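Local coordinates for ribosomal RNA small subunit methyltransferase E (Thermotoga maritima, PDB 1Z85), which probably methylates the N3 position of a specific uridine in 16S ribosomal RNA, with S-adenosyl-L-methionine as methyl donor, at residues B[93-98]-B[122-127]; B[89-94]-B[112-117]; B[55-60]-B[74-79]; B[27-32]-B[134-139]; B[45-50]-B[59-64]. All blocks are in the same frame, centred on the assembly; numbering follows the deposited sequence.

Overall arrangement
From the N terminus, the first stretch to find a partner is 27-32, which meets helix 128-142 about a hundred residues later; interaction 4 therefore closes a long loop that contains all the other contacts. Within it, interaction 5 pairs strands 46-50 and 55-64, and interaction 3 begins where that contact ends, pairing strand 55-64 with strand 69-78; the two share C59 and I60 and build consecutive hairpins of the PUA-family sheet. The chain then enters the methyltransferase domain, where interaction 2 closes a beta-alpha-beta unit. Interaction 1 shares I93 and G94 with it and closes farther on, in the loop before helix 128-142. Interaction 4 alone bridges the two family regions.

Interaction 1 of 5, residues B[93-98]-B[122-127]; sequences IGRWER and SQHEIS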
# COMPACT_ATOMS: atom_id res chain seq x y z
N ILE B 93 19.09 1.94 -3.41
CA ILE B 93 19.72 0.64 -3.31
C ILE B 93 19.90 0.33 -1.82
O ILE B 93 20.74 0.90 -1.16
CB ILE B 93 21.06 0.58 -4.04
CG1 ILE B 93 20.84 0.74 -5.55
CG2 ILE B 93 21.75 -0.71 -3.78
CD1 ILE B 93 22.13 1.04 -6.34
N GLY B 94 19.02 -0.55 -1.31
CA GLY B 94 18.95 -0.87 0.12
C GLY B 94 18.54 -2.32 0.33
O GLY B 94 18.77 -3.15 -0.54
N ARG B 95 18.00 -2.63 1.49
CA ARG B 95 17.62 -3.99 1.80
C ARG B 95 16.69 -4.50 0.75
O ARG B 95 15.76 -3.78 0.30
CB ARG B 95 16.96 -4.06 3.18
CG ARG B 95 17.98 -3.90 4.28
CD ARG B 95 17.42 -4.19 5.65
NE ARG B 95 16.32 -3.29 5.99
CZ ARG B 95 15.06 -3.69 6.13
NH1 ARG B 95 14.74 -4.96 5.99
NH2 ARG B 95 14.10 -2.83 6.45
N TRP B 96 16.91 -5.74 0.35
CA TRP B 96 16.22 -6.26 -0.83
C TRP B 96 14.69 -6.22 -0.74
O TRP B 96 13.99 -5.96 -1.71
CB TRP B 96 16.72 -7.67 -1.17
CG TRP B 96 15.98 -8.24 -2.31
CD1 TRP B 96 15.11 -9.30 -2.28
CD2 TRP B 96 15.97 -7.74 -3.66
NE1 TRP B 96 14.59 -9.51 -3.55
CE2 TRP B 96 15.09 -8.56 -4.41
CE3 TRP B 96 16.66 -6.70 -4.32
CZ2 TRP B 96 14.85 -8.36 -5.78
CZ3 TRP B 96 16.41 -6.48 -5.68
CH2 TRP B 96 15.53 -7.32 -6.40
N GLU B 97 14.15 -6.48 0.42
CA GLU B 97 12.69 -6.52 0.59
C GLU B 97 12.06 -5.12 0.32
O GLU B 97 10.94 -5.01 -0.24
CB GLU B 97 12.40 -7.02 2.00
CG GLU B 97 13.43 -8.22 2.42
CD GLU B 97 14.78 -7.79 3.19
OE1 GLU B 97 14.76 -7.64 4.45
OE2 GLU B 97 15.87 -7.68 2.56
N ARG B 98 12.79 -4.05 0.69
CA ARG B 98 12.32 -2.69 0.41
C ARG B 98 12.47 -2.41 -1.07
O ARG B 98 11.57 -1.86 -1.67
CB ARG B 98 13.12 -1.66 1.19
CG ARG B 98 12.73 -1.61 2.63
CD ARG B 98 13.74 -0.87 3.49
NE ARG B 98 13.61 0.58 3.40
CZ ARG B 98 12.90 1.33 4.24
NH1 ARG B 98 12.18 0.81 5.23
NH2 ARG B 98 12.91 2.63 4.05
N SER B 122 23.83 3.92 2.88
CA SER B 122 23.61 2.50 2.50
C SER B 122 24.91 1.88 2.05
O SER B 122 25.68 2.53 1.38
CB SER B 122 22.66 2.39 1.34
OG SER B 122 22.49 1.05 0.91
N GLN B 123 25.14 0.62 2.42
CA GLN B 123 26.25 -0.13 1.85
C GLN B 123 25.80 -1.24 0.95
O GLN B 123 26.54 -2.12 0.68
CB GLN B 123 27.14 -0.72 2.94
CG GLN B 123 27.51 0.23 4.03
CD GLN B 123 28.41 -0.44 5.05
OE1 GLN B 123 28.41 -0.09 6.23
NE2 GLN B 123 29.13 -1.44 4.62
N HIS B 124 24.55 -1.20 0.51
CA HIS B 124 24.00 -2.22 -0.32
C HIS B 124 24.39 -2.04 -1.78
O HIS B 124 24.96 -1.04 -2.17
CB HIS B 124 22.47 -2.31 -0.21
CG HIS B 124 22.00 -2.88 1.08
ND1 HIS B 124 21.78 -2.10 2.21
CD2 HIS B 124 21.79 -4.15 1.46
CE1 HIS B 124 21.40 -2.89 3.20
NE2 HIS B 124 21.39 -4.12 2.77
N GLU B 125 24.14 -3.10 -2.54
CA GLU B 125 24.34 -3.15 -3.97
C GLU B 125 23.09 -3.78 -4.52
O GLU B 125 22.38 -4.47 -3.80
CB GLU B 125 25.55 -4.02 -4.35
CG GLU B 125 26.95 -3.59 -3.80
CD GLU B 125 27.52 -2.23 -4.40
OE1 GLU B 125 27.25 -1.87 -5.56
OE2 GLU B 125 28.26 -1.51 -3.67
N ILE B 126 22.86 -3.58 -5.81
CA ILE B 126 21.79 -4.24 -6.55
C ILE B 126 22.34 -4.89 -7.81
O ILE B 126 23.24 -4.32 -8.49
CB ILE B 126 20.63 -3.26 -6.91
CG1 ILE B 126 19.43 -4.00 -7.49
CG2 ILE B 126 21.02 -2.17 -7.84
CD1 ILE B 126 18.21 -3.12 -7.47
N SER B 127 21.82 -6.08 -8.10
CA SER B 127 22.02 -6.73 -9.40
C SER B 127 20.94 -6.23 -10.39
O SER B 127 19.74 -6.45 -10.20
CB SER B 127 21.90 -8.25 -9.29
OG SER B 127 21.85 -8.85 -10.61
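I93 reaches from the loop before helix 96-108 into the loop that leads to helix 128-142. From CB, which points at that loop, CG2 runs anti to the backbone N and presses on the peptide backbone, 3.4 Å from E125 C. The other branch, with CG1 anti to the carbonyl carbon (chi1 -66°), crosses I126 at about a right angle, and its tip CD1 lies 3.7 Å from I126 CG2. Beyond it, I126 CD1 meets the edge of the W96 ring. The backbone of I93 is engaged too: S122 OG donates to I93 O over 2.7 Å, in the carbonyl plane. The same hydroxyl accepts from H124 N at 3.1 Å, which makes an ST turn. H124 lays one ring face over the G94-R95 peptide, with R95 N 3.7 Å above the ring centre, while the guanidinium of R95 turns to E97 and E189. One serine hydroxyl thus acts as donor and acceptor at once, fixing a polar seam beside an apolar patch.

Interaction 2 of 5, residues B[89-94]-B[112-117]; sequences VVVPIG and DEIFFH
Among the residues of this strand pair, H117, V91 and I93 lose most surface to the partner segment. The backbone of H117 bonds twice: its N donates to V91 O at 3.0 Å, and its O receives I93 N at 2.8 Å, the donor standing above the carbonyl plane rather than on a lone pair. H117 CB rests 3.8 Å from V90 CG1; CG, anti to the backbone N (chi1 -171°), then carries the imidazole off, and NE2 makes a weak bond to E154 O. V91, directed to the other face of the sheet, splits its two methyls: CG1 meets the rim of F116 at CE1, 3.7 Å away, and CG2 lies 3.6 Å from I114 CG2. That I114 methyl also sits over one face of the F116 ring, tying the three side chains together. Just past the end of the strand, I93 crosses F116 at about a right angle, its CG1 3.8 Å from F116 CB. An alanine here, lacking CG1, CG2 and CD1, would probably loosen the packing against F116. Five N-H...O bonds, from V89 N to E113 O through I93 N to H117 O, join strands 87-92 and 113-117 in parallel, the pairing of a beta-alpha-beta crossover through helix 96-108 in the SPOUT-family methyltransferase domain.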
# COMPACT_ATOMS: atom_id res chain seq x y z
N VAL B 89 11.42 7.60 -11.21
CA VAL B 89 11.59 7.44 -9.78
C VAL B 89 13.03 7.03 -9.49
O VAL B 89 13.57 6.14 -10.13
CB VAL B 89 10.60 6.38 -9.24
CG1 VAL B 89 10.76 6.17 -7.78
CG2 VAL B 89 9.10 6.82 -9.49
N VAL B 90 13.64 7.66 -8.50
CA VAL B 90 14.93 7.22 -7.96
C VAL B 90 14.65 6.32 -6.77
O VAL B 90 14.04 6.78 -5.78
CB VAL B 90 15.78 8.38 -7.48
CG1 VAL B 90 17.05 7.88 -6.86
CG2 VAL B 90 16.06 9.30 -8.66
N VAL B 91 14.98 5.04 -6.96
CA VAL B 91 14.85 3.97 -5.95
C VAL B 91 16.19 3.78 -5.23
O VAL B 91 17.25 3.61 -5.86
CB VAL B 91 14.39 2.67 -6.62
CG1 VAL B 91 14.39 1.45 -5.63
CG2 VAL B 91 12.98 2.88 -7.25
N PRO B 92 16.17 3.88 -3.89
CA PRO B 92 17.39 3.64 -3.14
C PRO B 92 17.80 2.17 -3.21
O PRO B 92 16.93 1.28 -3.11
CB PRO B 92 17.02 4.05 -1.71
CG PRO B 92 15.52 3.93 -1.65
CD PRO B 92 15.02 4.22 -3.03
N ILE B 93 19.09 1.94 -3.41
CA ILE B 93 19.72 0.64 -3.31
C ILE B 93 19.90 0.33 -1.82
O ILE B 93 20.74 0.90 -1.16
CB ILE B 93 21.06 0.58 -4.04
CG1 ILE B 93 20.84 0.74 -5.55
CG2 ILE B 93 21.75 -0.71 -3.78
CD1 ILE B 93 22.13 1.04 -6.34
N GLY B 94 19.02 -0.55 -1.31
CA GLY B 94 18.95 -0.87 0.12
C GLY B 94 18.54 -2.32 0.33
O GLY B 94 18.77 -3.15 -0.54
N ASP B 112 7.68 5.26 -15.74
CA ASP B 112 8.37 4.99 -17.03
C ASP B 112 9.85 4.64 -16.91
O ASP B 112 10.35 3.83 -17.68
CB ASP B 112 8.21 6.20 -17.98
CG ASP B 112 6.77 6.49 -18.30
OD1 ASP B 112 6.06 5.61 -18.83
OD2 ASP B 112 6.31 7.58 -17.97
N GLU B 113 10.55 5.24 -15.93
CA GLU B 113 11.98 4.97 -15.68
C GLU B 113 12.32 4.84 -14.20
O GLU B 113 11.94 5.68 -13.41
CB GLU B 113 12.86 6.08 -16.25
CG GLU B 113 12.59 6.37 -17.70
CD GLU B 113 13.85 6.37 -18.60
OE1 GLU B 113 14.98 5.90 -18.17
OE2 GLU B 113 13.66 6.81 -19.77
N ILE B 114 13.03 3.76 -13.86
CA ILE B 114 13.57 3.55 -12.51
C ILE B 114 15.11 3.82 -12.54
O ILE B 114 15.83 3.35 -13.44
CB ILE B 114 13.30 2.13 -12.07
CG1 ILE B 114 11.81 1.82 -12.27
CG2 ILE B 114 13.76 1.91 -10.62
CD1 ILE B 114 11.43 0.41 -11.91
N PHE B 115 15.57 4.58 -11.55
CA PHE B 115 16.99 4.91 -11.38
C PHE B 115 17.41 4.42 -10.00
O PHE B 115 16.84 4.81 -8.98
CB PHE B 115 17.26 6.40 -11.51
CG PHE B 115 17.03 6.94 -12.88
CD1 PHE B 115 18.04 6.95 -13.82
CD2 PHE B 115 15.77 7.43 -13.26
CE1 PHE B 115 17.82 7.45 -15.09
CE2 PHE B 115 15.52 7.89 -14.53
CZ PHE B 115 16.55 7.92 -15.46
N PHE B 116 18.43 3.57 -9.99
CA PHE B 116 18.95 3.01 -8.74
C PHE B 116 20.13 3.80 -8.21
O PHE B 116 21.19 3.83 -8.83
CB PHE B 116 19.32 1.54 -8.96
CG PHE B 116 18.13 0.68 -9.19
CD1 PHE B 116 17.20 0.53 -8.20
CD2 PHE B 116 17.94 0.05 -10.39
CE1 PHE B 116 16.11 -0.25 -8.42
CE2 PHE B 116 16.83 -0.75 -10.60
CZ PHE B 116 15.95 -0.90 -9.65
N HIS B 117 19.95 4.39 -7.04
CA HIS B 117 21.00 5.15 -6.39
C HIS B 117 21.37 4.60 -4.99
O HIS B 117 20.54 4.25 -4.18
CB HIS B 117 20.59 6.65 -6.34
CG HIS B 117 21.68 7.57 -5.87
ND1 HIS B 117 21.67 8.17 -4.63
CD2 HIS B 117 22.82 7.99 -6.48
CE1 HIS B 117 22.76 8.90 -4.48
NE2 HIS B 117 23.46 8.85 -5.61

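Interaction 3 of 5, residues B[55-60]-B[74-79]; sequences FSYTCI and VKVEEK
Two aromatic rings from strand 55-64 lie against V76, and neither meets it squarely by face or by edge. The F55 ring comes in obliquely, with CD2 3.8 Å from V76 CG1 and CE2 3.6 Å from E78 CB; its plane is only 13° from that of the E78 carboxylate. Y57 runs alongside V76, CD2 at 3.6 Å from V76 CG2, and sends its hydroxyl to D51. An alanine at F55 would remove the ring and would probably leave V76 and the E78 aliphatic chain with poorer packing. On the other face of the sheet a water is held by T58 OG1 at 2.9 Å and probably donates to E77 OE1 at 3.0 Å, bridging the strands, while E77 OE2 forms a weakly hydrogen-bonded salt bridge with K79 NZ. The backbones pair through S56 with E77 and T58 with K75. T58 O takes two donors, V74 N at 2.7 Å and K75 N at 3.2 Å, so both residues face T58: a classic beta bulge within an antiparallel hairpin.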
# COMPACT_ATOMS: atom_id res chain seq x y z
N PHE B 55 4.45 -4.38 -27.38
CA PHE B 55 3.76 -5.25 -28.30
C PHE B 55 3.21 -6.48 -27.63
O PHE B 55 3.76 -6.99 -26.63
CB PHE B 55 4.64 -5.59 -29.50
CG PHE B 55 4.95 -4.39 -30.36
CD1 PHE B 55 5.99 -3.53 -30.02
CD2 PHE B 55 4.17 -4.10 -31.46
CE1 PHE B 55 6.27 -2.41 -30.77
CE2 PHE B 55 4.45 -2.98 -32.23
CZ PHE B 55 5.51 -2.13 -31.87
N SER B 56 2.09 -6.92 -28.19
CA SER B 56 1.44 -8.16 -27.81
C SER B 56 1.54 -9.15 -28.99
O SER B 56 1.31 -8.77 -30.15
CB SER B 56 -0.02 -7.88 -27.43
OG SER B 56 -0.74 -9.08 -27.19
N TYR B 57 1.86 -10.41 -28.69
CA TYR B 57 1.91 -11.46 -29.70
C TYR B 57 0.98 -12.62 -29.32
O TYR B 57 1.04 -13.16 -28.21
CB TYR B 57 3.35 -11.97 -29.90
CG TYR B 57 4.35 -10.87 -30.17
CD1 TYR B 57 4.96 -10.17 -29.11
CD2 TYR B 57 4.67 -10.49 -31.47
CE1 TYR B 57 5.86 -9.14 -29.36
CE2 TYR B 57 5.60 -9.47 -31.73
CZ TYR B 57 6.18 -8.80 -30.67
OH TYR B 57 7.08 -7.79 -30.91
N THR B 58 0.10 -12.97 -30.23
CA THR B 58 -0.72 -14.15 -30.09
C THR B 58 0.01 -15.21 -30.87
O THR B 58 0.33 -15.01 -32.05
CB THR B 58 -2.11 -13.90 -30.63
OG1 THR B 58 -2.67 -12.76 -29.95
CG2 THR B 58 -3.01 -15.14 -30.43
N CYS B 59 0.32 -16.31 -30.19
CA CYS B 59 1.21 -17.35 -30.72
C CYS B 59 0.68 -18.77 -30.48
O CYS B 59 -0.15 -19.01 -29.60
CB CYS B 59 2.61 -17.24 -30.08
SG CYS B 59 3.30 -15.58 -29.92
N ILE B 60 1.17 -19.69 -31.30
CA ILE B 60 0.96 -21.12 -31.09
C ILE B 60 2.26 -21.74 -30.58
O ILE B 60 3.30 -21.66 -31.24
CB ILE B 60 0.50 -21.83 -32.38
CG1 ILE B 60 -0.66 -21.05 -33.02
CG2 ILE B 60 0.12 -23.29 -32.05
CD1 ILE B 60 -1.44 -21.81 -34.10
N VAL B 74 1.05 -15.52 -34.62
CA VAL B 74 -0.13 -15.42 -35.50
C VAL B 74 -0.48 -13.95 -35.66
O VAL B 74 -0.66 -13.48 -36.77
CB VAL B 74 -1.38 -16.12 -34.87
CG1 VAL B 74 -2.64 -15.92 -35.74
CG2 VAL B 74 -1.12 -17.59 -34.62
N LYS B 75 -0.56 -13.23 -34.54
CA LYS B 75 -1.06 -11.85 -34.56
C LYS B 75 -0.17 -11.00 -33.67
O LYS B 75 0.34 -11.46 -32.64
CB LYS B 75 -2.53 -11.81 -34.10
CG LYS B 75 -3.28 -10.49 -34.37
CD LYS B 75 -4.75 -10.56 -33.93
CE LYS B 75 -5.40 -9.17 -33.82
NZ LYS B 75 -6.07 -8.73 -35.08
N VAL B 76 0.05 -9.76 -34.11
CA VAL B 76 0.75 -8.75 -33.31
C VAL B 76 -0.19 -7.57 -33.16
O VAL B 76 -0.86 -7.17 -34.13
CB VAL B 76 2.02 -8.22 -34.01
CG1 VAL B 76 2.77 -7.22 -33.10
CG2 VAL B 76 2.93 -9.37 -34.44
N GLU B 77 -0.26 -7.03 -31.95
CA GLU B 77 -0.90 -5.74 -31.73
C GLU B 77 0.06 -4.89 -30.91
O GLU B 77 0.58 -5.36 -29.89
CB GLU B 77 -2.20 -5.88 -30.92
CG GLU B 77 -3.26 -6.81 -31.51
CD GLU B 77 -4.17 -7.40 -30.43
OE1 GLU B 77 -3.76 -8.42 -29.82
OE2 GLU B 77 -5.27 -6.83 -30.20
N GLU B 78 0.32 -3.67 -31.38
CA GLU B 78 0.94 -2.63 -30.57
C GLU B 78 -0.06 -2.22 -29.49
O GLU B 78 -1.17 -1.74 -29.79
CB GLU B 78 1.28 -1.43 -31.43
CG GLU B 78 2.00 -0.31 -30.68
CD GLU B 78 2.35 0.86 -31.59
OE1 GLU B 78 1.53 1.19 -32.48
OE2 GLU B 78 3.45 1.43 -31.41
N LYS B 79 0.33 -2.42 -28.23
CA LYS B 79 -0.57 -2.23 -27.10
C LYS B 79 -0.29 -0.92 -26.34
O LYS B 79 -1.19 -0.35 -25.77
CB LYS B 79 -0.48 -3.44 -26.16
CG LYS B 79 -1.83 -4.05 -25.73
CD LYS B 79 -2.38 -5.08 -26.71
CE LYS B 79 -3.77 -5.52 -26.25
NZ LYS B 79 -4.35 -6.62 -27.08
O HOH W 1 -1.55 -10.20 -30.63

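Interaction 4 of 5, residues B[27-32]-B[134-139]; sequences IFDERE and VVREAA
R136 leaves its helix with CG anti to the backbone N (chi1 -179°), then bends at chi2 and chi3, which carries its guanidinium to the start of helix 30-38. D29 answers with CG in the crowded position (chi1 68°), and the two groups meet tip to tip. The grip is end-on: R136 NH1 donates to D29 OD1 at 3.2 Å, on the syn lone pair, and R136 NH2 to D29 OD2 at 3.0 Å, from above the carboxylate plane. D29 is also the N-cap of helix 30-38, its OD1 accepting E32 N at 3.2 Å, so that a single oxygen serves both the capping bond and the salt bridge. These charged groups join the PUA-family part of the chain to helix 128-142 of the methyltransferase domain. E32, bent at chi2, extends the network by placing OE2 3.0 Å from R136 NH1. R31 CD lies 3.6 Å above the R136 guanidinium plane, toward its rim. R31 NH1 donates to E137 OE2, 3.1 Å away, on the anti lone pair. The like charges of E32 and E137, 4.3 Å apart between their OE2 atoms, are probably eased by K140, which forms salt bridges with both.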
# COMPACT_ATOMS: atom_id res chain seq x y z
N ILE B 27 10.74 -16.44 -28.68
CA ILE B 27 11.52 -17.41 -27.91
C ILE B 27 11.55 -17.01 -26.46
O ILE B 27 11.58 -15.83 -26.13
CB ILE B 27 12.99 -17.62 -28.46
CG1 ILE B 27 13.83 -16.36 -28.34
CG2 ILE B 27 12.98 -18.14 -29.92
N PHE B 28 11.56 -18.01 -25.59
CA PHE B 28 11.40 -17.80 -24.16
C PHE B 28 12.54 -18.46 -23.39
O PHE B 28 12.97 -19.57 -23.75
CB PHE B 28 10.09 -18.43 -23.69
CG PHE B 28 8.87 -17.97 -24.46
CD1 PHE B 28 8.54 -18.56 -25.67
CD2 PHE B 28 8.03 -17.01 -23.94
CE1 PHE B 28 7.41 -18.17 -26.34
CE2 PHE B 28 6.89 -16.60 -24.61
CZ PHE B 28 6.57 -17.18 -25.81
N ASP B 29 13.01 -17.79 -22.34
CA ASP B 29 14.10 -18.30 -21.51
C ASP B 29 13.64 -19.36 -20.49
O ASP B 29 12.47 -19.77 -20.48
CB ASP B 29 14.87 -17.14 -20.85
CG ASP B 29 14.06 -16.40 -19.78
OD1 ASP B 29 12.89 -16.76 -19.52
OD2 ASP B 29 14.61 -15.45 -19.19
N GLU B 30 14.58 -19.82 -19.66
CA GLU B 30 14.29 -20.95 -18.76
C GLU B 30 13.21 -20.61 -17.76
O GLU B 30 12.37 -21.43 -17.44
CB GLU B 30 15.53 -21.39 -18.00
CG GLU B 30 15.24 -22.50 -16.99
CD GLU B 30 16.48 -23.19 -16.50
OE1 GLU B 30 17.61 -22.87 -16.99
OE2 GLU B 30 16.33 -24.06 -15.61
N ARG B 31 13.26 -19.38 -17.28
CA ARG B 31 12.32 -18.88 -16.31
C ARG B 31 10.90 -18.98 -16.84
O ARG B 31 10.03 -19.47 -16.13
CB ARG B 31 12.67 -17.44 -15.97
CG ARG B 31 11.59 -16.67 -15.25
CD ARG B 31 12.14 -15.37 -14.71
NE ARG B 31 13.04 -15.69 -13.63
CZ ARG B 31 12.71 -15.70 -12.33
NH1 ARG B 31 11.49 -15.36 -11.90
NH2 ARG B 31 13.65 -16.02 -11.45
N GLU B 32 10.67 -18.56 -18.08
CA GLU B 32 9.32 -18.63 -18.67
C GLU B 32 8.87 -20.05 -18.91
O GLU B 32 7.71 -20.37 -18.67
CB GLU B 32 9.20 -17.88 -20.01
CG GLU B 32 9.32 -16.38 -19.94
CD GLU B 32 8.36 -15.72 -18.93
OE1 GLU B 32 7.13 -15.65 -19.22
OE2 GLU B 32 8.85 -15.27 -17.87
N VAL B 134 12.32 -8.60 -11.57
CA VAL B 134 11.24 -8.16 -10.69
C VAL B 134 10.29 -7.36 -11.55
O VAL B 134 9.08 -7.50 -11.45
CB VAL B 134 11.77 -7.26 -9.51
CG1 VAL B 134 10.60 -6.72 -8.70
CG2 VAL B 134 12.68 -8.01 -8.57
N VAL B 135 10.84 -6.47 -12.38
CA VAL B 135 10.04 -5.72 -13.36
C VAL B 135 9.24 -6.62 -14.32
O VAL B 135 8.03 -6.46 -14.52
CB VAL B 135 10.96 -4.80 -14.20
CG1 VAL B 135 10.23 -4.30 -15.44
CG2 VAL B 135 11.47 -3.66 -13.32
N ARG B 136 9.91 -7.59 -14.90
CA ARG B 136 9.24 -8.53 -15.78
C ARG B 136 8.07 -9.20 -15.05
O ARG B 136 6.98 -9.25 -15.54
CB ARG B 136 10.25 -9.57 -16.25
CG ARG B 136 9.66 -10.58 -17.19
CD ARG B 136 10.23 -11.96 -16.99
NE ARG B 136 11.62 -11.97 -17.40
CZ ARG B 136 12.25 -13.02 -17.91
NH1 ARG B 136 11.65 -14.20 -18.10
NH2 ARG B 136 13.52 -12.87 -18.26
N GLU B 137 8.32 -9.77 -13.88
CA GLU B 137 7.28 -10.58 -13.24
C GLU B 137 6.11 -9.70 -12.85
O GLU B 137 4.99 -10.07 -13.06
CB GLU B 137 7.83 -11.37 -12.03
CG GLU B 137 8.87 -12.49 -12.40
CD GLU B 137 8.32 -13.64 -13.30
OE1 GLU B 137 7.14 -13.64 -13.68
OE2 GLU B 137 9.08 -14.56 -13.64
N ALA B 138 6.40 -8.51 -12.34
CA ALA B 138 5.33 -7.52 -12.02
C ALA B 138 4.52 -7.08 -13.24
O ALA B 138 3.28 -7.06 -13.22
CB ALA B 138 5.92 -6.29 -11.33
N ALA B 139 5.20 -6.72 -14.30
CA ALA B 139 4.54 -6.34 -15.54
C ALA B 139 3.67 -7.47 -16.08
O ALA B 139 2.57 -7.22 -16.55
CB ALA B 139 5.61 -5.93 -16.57

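Interaction 5 of 5, residues B[45-50]-B[59-64]; sequences DVIEAT and CILKSL
C59 lies within the second strand of an antiparallel beta hairpin, formed by strands 46-50 and 55-64 of the PUA-family region, and makes a hydrogen-bonded pair with I47. C59 N donates to I47 O at 2.8 Å, nearly along the C=O axis, and C59 O accepts I47 N at 2.7 Å. The side chains of the pair share a face, where I47 CG1, between backbone N and carbonyl carbon (chi1 61°), comes 4.1 Å from C59 CB. F28 and A71 also pack on I47. Next, I60 forms a non-hydrogen-bonded pair with V46 on the other face, the two side chains crossing obliquely with CG1 4.1 Å from V46 CG2. V46 CA itself approaches C59 O to 3.1 Å in a CA-H...O contact. At L61 the pairing with 45-50 ends, and L61 CD1 comes loosely toward I47 CD1. The short segments run 109° apart, and past L61 the chain turns from strand 46-50. L61 N donates to D45 O at 3.0 Å, almost perfectly straight, with an N-H...O angle of 178°.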
# COMPACT_ATOMS: atom_id res chain seq x y z
N ASP B 45 -1.04 -25.29 -27.91
CA ASP B 45 -1.81 -24.26 -27.19
C ASP B 45 -1.54 -22.84 -27.72
O ASP B 45 -0.39 -22.48 -27.97
CB ASP B 45 -1.47 -24.31 -25.69
CG ASP B 45 -1.97 -25.57 -25.00
OD1 ASP B 45 -2.61 -26.43 -25.67
OD2 ASP B 45 -1.74 -25.68 -23.78
N VAL B 46 -2.59 -22.05 -27.88
CA VAL B 46 -2.46 -20.64 -28.24
C VAL B 46 -2.20 -19.78 -26.99
O VAL B 46 -2.91 -19.87 -25.99
CB VAL B 46 -3.70 -20.11 -28.98
CG1 VAL B 46 -3.70 -18.57 -29.04
CG2 VAL B 46 -3.77 -20.71 -30.38
N ILE B 47 -1.21 -18.91 -27.07
CA ILE B 47 -0.78 -18.11 -25.91
C ILE B 47 -0.52 -16.67 -26.31
O ILE B 47 -0.40 -16.37 -27.49
CB ILE B 47 0.51 -18.66 -25.29
CG1 ILE B 47 1.66 -18.61 -26.31
CG2 ILE B 47 0.28 -20.10 -24.75
CD1 ILE B 47 2.94 -19.16 -25.78
N GLU B 48 -0.42 -15.80 -25.30
CA GLU B 48 -0.11 -14.42 -25.49
C GLU B 48 1.21 -14.09 -24.79
O GLU B 48 1.39 -14.42 -23.60
CB GLU B 48 -1.21 -13.54 -24.92
CG GLU B 48 -1.06 -12.08 -25.37
CD GLU B 48 -1.95 -11.07 -24.64
OE1 GLU B 48 -2.79 -11.46 -23.79
OE2 GLU B 48 -1.79 -9.87 -24.93
N ALA B 49 2.11 -13.46 -25.53
CA ALA B 49 3.36 -12.93 -24.99
C ALA B 49 3.48 -11.45 -25.26
O ALA B 49 2.77 -10.92 -26.11
CB ALA B 49 4.56 -13.66 -25.58
N THR B 50 4.35 -10.80 -24.49
CA THR B 50 4.82 -9.46 -24.80
C THR B 50 6.33 -9.44 -24.89
O THR B 50 6.99 -10.27 -24.27
CB THR B 50 4.38 -8.42 -23.75
OG1 THR B 50 4.90 -7.12 -24.10
CG2 THR B 50 4.86 -8.82 -22.38
N CYS B 59 0.32 -16.31 -30.19
CA CYS B 59 1.21 -17.35 -30.72
C CYS B 59 0.68 -18.77 -30.48
O CYS B 59 -0.15 -19.01 -29.60
CB CYS B 59 2.61 -17.24 -30.08
SG CYS B 59 3.30 -15.58 -29.92
N ILE B 60 1.17 -19.69 -31.30
CA ILE B 60 0.96 -21.12 -31.09
C ILE B 60 2.26 -21.74 -30.58
O ILE B 60 3.30 -21.66 -31.24
CB ILE B 60 0.50 -21.83 -32.38
CG1 ILE B 60 -0.66 -21.05 -33.02
CG2 ILE B 60 0.12 -23.29 -32.05
CD1 ILE B 60 -1.44 -21.81 -34.10
N LEU B 61 2.20 -22.35 -29.40
CA LEU B 61 3.38 -22.97 -28.78
C LEU B 61 3.83 -24.15 -29.64
O LEU B 61 3.00 -24.97 -30.04
CB LEU B 61 3.04 -23.44 -27.34
CG LEU B 61 4.15 -23.93 -26.40
CD1 LEU B 61 5.27 -22.90 -26.26
CD2 LEU B 61 3.59 -24.28 -25.01
N LYS B 62 5.13 -24.20 -29.95
CA LYS B 62 5.71 -25.31 -30.73
C LYS B 62 6.53 -26.21 -29.82
O LYS B 62 6.28 -27.41 -29.73
CB LYS B 62 6.62 -24.82 -31.87
CG LYS B 62 5.99 -23.82 -32.86
CD LYS B 62 7.05 -23.25 -33.84
CE LYS B 62 8.31 -22.69 -33.11
NZ LYS B 62 9.07 -21.65 -33.88
N SER B 63 7.53 -25.61 -29.16
CA SER B 63 8.45 -26.32 -28.27
C SER B 63 8.27 -25.81 -26.86
O SER B 63 8.15 -24.62 -26.63
CB SER B 63 9.92 -26.10 -28.70
OG SER B 63 10.75 -25.74 -27.58
N LEU B 64 8.24 -26.74 -25.91
CA LEU B 64 8.41 -26.43 -24.51
C LEU B 64 9.36 -27.49 -23.96
O LEU B 64 9.02 -28.69 -23.92
CB LEU B 64 7.07 -26.47 -23.77
CG LEU B 64 7.10 -26.08 -22.30
CD1 LEU B 64 7.87 -24.79 -22.09
CD2 LEU B 64 5.69 -25.96 -21.74